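Local coordinates for protein packaging enzyme P4 (PDB 4BLO) that hydrolyses nucleoside triphosphates as a hexameric RecA-like motor and probably uses that energy to package viral RNA into the phage capsid, at residues A254-C257 against V262-T265. Numbering follows the deposited sequence.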
ATOM      1  N   ALA L 254      10.479 -25.066 -19.864  1.00 32.40           N
ATOM      2  CA  ALA L 254      11.171 -23.873 -19.402  1.00 30.59           C
ATOM      3  C   ALA L 254      12.581 -23.870 -19.950  1.00 34.38           C
ATOM      4  O   ALA L 254      13.254 -24.903 -19.949  1.00 34.25           O
ATOM      5  CB  ALA L 254      11.174 -23.806 -17.877  1.00 30.81           C
ATOM      6  N   ILE L 255      12.999 -22.700 -20.455  1.00 30.97           N
ATOM      7  CA  ILE L 255      14.316 -22.420 -21.027  1.00 31.36           C
ATOM      8  C   ILE L 255      14.886 -21.164 -20.393  1.00 35.80           C
ATOM      9  O   ILE L 255      14.212 -20.130 -20.392  1.00 35.17           O
ATOM     10  CB  ILE L 255      14.277 -22.251 -22.576  1.00 33.79           C
ATOM     11  CG1 ILE L 255      13.526 -23.392 -23.294  1.00 33.46           C
ATOM     12  CG2 ILE L 255      15.686 -22.061 -23.139  1.00 35.45           C
ATOM     13  CD1 ILE L 255      12.858 -22.967 -24.605  1.00 30.68           C
ATOM     14  N   LEU L 256      16.129 -21.242 -19.882  1.00 32.72           N
ATOM     15  CA  LEU L 256      16.836 -20.091 -19.346  1.00 31.83           C
ATOM     16  C   LEU L 256      17.898 -19.662 -20.351  1.00 38.64           C
ATOM     17  O   LEU L 256      18.588 -20.504 -20.918  1.00 40.76           O
ATOM     18  CB  LEU L 256      17.455 -20.362 -17.953  1.00 32.07           C
ATOM     19  CG  LEU L 256      18.174 -19.142 -17.254  1.00 35.09           C
ATOM     20  CD1 LEU L 256      17.202 -18.017 -16.897  1.00 31.38           C
ATOM     21  CD2 LEU L 256      18.977 -19.573 -16.040  1.00 36.81           C
ATOM     22  N   CYS L 257      17.997 -18.356 -20.588  1.00 35.95           N
ATOM     23  CA  CYS L 257      18.978 -17.738 -21.474  1.00 37.22           C
ATOM     24  C   CYS L 257      19.909 -16.874 -20.682  1.00 40.20           C
ATOM     25  O   CYS L 257      19.502 -16.150 -19.772  1.00 38.20           O
ATOM     26  CB  CYS L 257      18.304 -16.927 -22.572  1.00 37.46           C
ATOM     27  SG  CYS L 257      17.515 -17.926 -23.847  1.00 41.58           S
ATOM     28  N   VAL L 262      21.613 -20.820 -24.224  1.00 48.23           N
ATOM     29  CA  VAL L 262      20.679 -21.491 -23.324  1.00 45.11           C
ATOM     30  C   VAL L 262      21.471 -22.044 -22.139  1.00 46.14           C
ATOM     31  O   VAL L 262      22.308 -22.923 -22.289  1.00 46.35           O
ATOM     32  CB  VAL L 262      19.839 -22.571 -24.028  1.00 47.96           C
ATOM     33  CG1 VAL L 262      18.990 -23.318 -23.016  1.00 47.52           C
ATOM     34  CG2 VAL L 262      18.958 -21.953 -25.110  1.00 46.16           C
ATOM     35  N   SER L 263      21.212 -21.482 -20.979  1.00 41.11           N
ATOM     36  CA  SER L 263      21.845 -21.784 -19.710  1.00 42.13           C
ATOM     37  C   SER L 263      21.210 -23.023 -19.044  1.00 46.14           C
ATOM     38  O   SER L 263      21.942 -23.867 -18.511  1.00 47.03           O
ATOM     39  CB  SER L 263      21.723 -20.564 -18.798  1.00 45.70           C
ATOM     40  OG  SER L 263      22.435 -20.689 -17.581  1.00 59.71           O
ATOM     41  N   ARG L 264      19.856 -23.122 -19.060  1.00 41.22           N
ATOM     42  CA  ARG L 264      19.092 -24.223 -18.456  1.00 40.99           C
ATOM     43  C   ARG L 264      17.783 -24.539 -19.204  1.00 44.29           C
ATOM     44  O   ARG L 264      17.148 -23.632 -19.748  1.00 42.74           O
ATOM     45  CB  ARG L 264      18.753 -23.913 -16.993  1.00 41.08           C
ATOM     46  CG  ARG L 264      19.880 -24.242 -16.026  1.00 60.79           C
ATOM     47  CD  ARG L 264      19.621 -23.691 -14.641  1.00 73.99           C
ATOM     48  NE  ARG L 264      18.855 -24.635 -13.830  1.00 86.37           N
ATOM     49  CZ  ARG L 264      18.534 -24.441 -12.556  1.00101.46           C
ATOM     50  NH1 ARG L 264      18.906 -23.330 -11.932  1.00 82.78           N
ATOM     51  NH2 ARG L 264      17.838 -25.357 -11.895  1.00 92.10           N
ATOM     52  N   THR L 265      17.379 -25.837 -19.220  1.00 41.07           N
ATOM     53  CA  THR L 265      16.111 -26.288 -19.802  1.00 38.99           C
ATOM     54  C   THR L 265      15.417 -27.333 -18.947  1.00 41.63           C
ATOM     55  O   THR L 265      16.045 -28.041 -18.161  1.00 42.88           O
ATOM     56  CB  THR L 265      16.231 -26.819 -21.224  1.00 44.58           C
ATOM     57  OG1 THR L 265      17.128 -27.932 -21.298  1.00 45.42           O
ATOM     58  CG2 THR L 265      16.497 -25.732 -22.245  1.00 42.88           C
TER
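Ile255 lays its CG2 methyl against the fork of Val262, with CG1 of the valine at 3.5 Å and CG2 a little farther off. The same methyl, and CG1 beside it, also border the methyl of Thr265, whose CG2 lies 3.9 Å from Ile255 CG2; here the two side chains run alongside each other and point the same way. With chi1 at -50°, Ile255 CG2 stands opposite the backbone N and faces Val262, while CG1 lies beside that nitrogen. Cys257 shares this face, where helix 132-140 covers it and Val262 through Thr135; strand 120-126 lies alongside in the same sheet, its Leu124 touching Ile255 and Cys257. On the other face, Leu256 and Arg264 meet through their CB atoms at 3.9 Å. Ser263 starts out toward the 254-257 strand, and its CB meets Leu256 CD2 at 4.0 Å.

The strands form the antiparallel hairpin 253-258/261-269 at one side of the RecA-like P-loop sheet. A classic beta bulge interrupts the pairing: Ser263 and Arg264 both face Leu256. Leu256 N donates to Arg264 O almost linearly (172° at the hydrogen). Leu256 O receives Ser263 N at 2.8 Å, from above the carbonyl plane and through a bent hydrogen bond (143° at the hydrogen), whereas the bond from Arg264 N is weak at 3.5 Å. The carbonyl thus takes one firm and one weak bond from successive amides, and the backbone of Ser263 is far from extended strand values.

Beyond its CB, Arg264 leads away from Leu256, its chain bent at chi3. Its guanidinium forms a salt bridge with Glu241 through NH1, and its side chain approaches a bound ADP to about 3 Å between nearest atoms; Arg273 and Phe275 also line that ADP pocket.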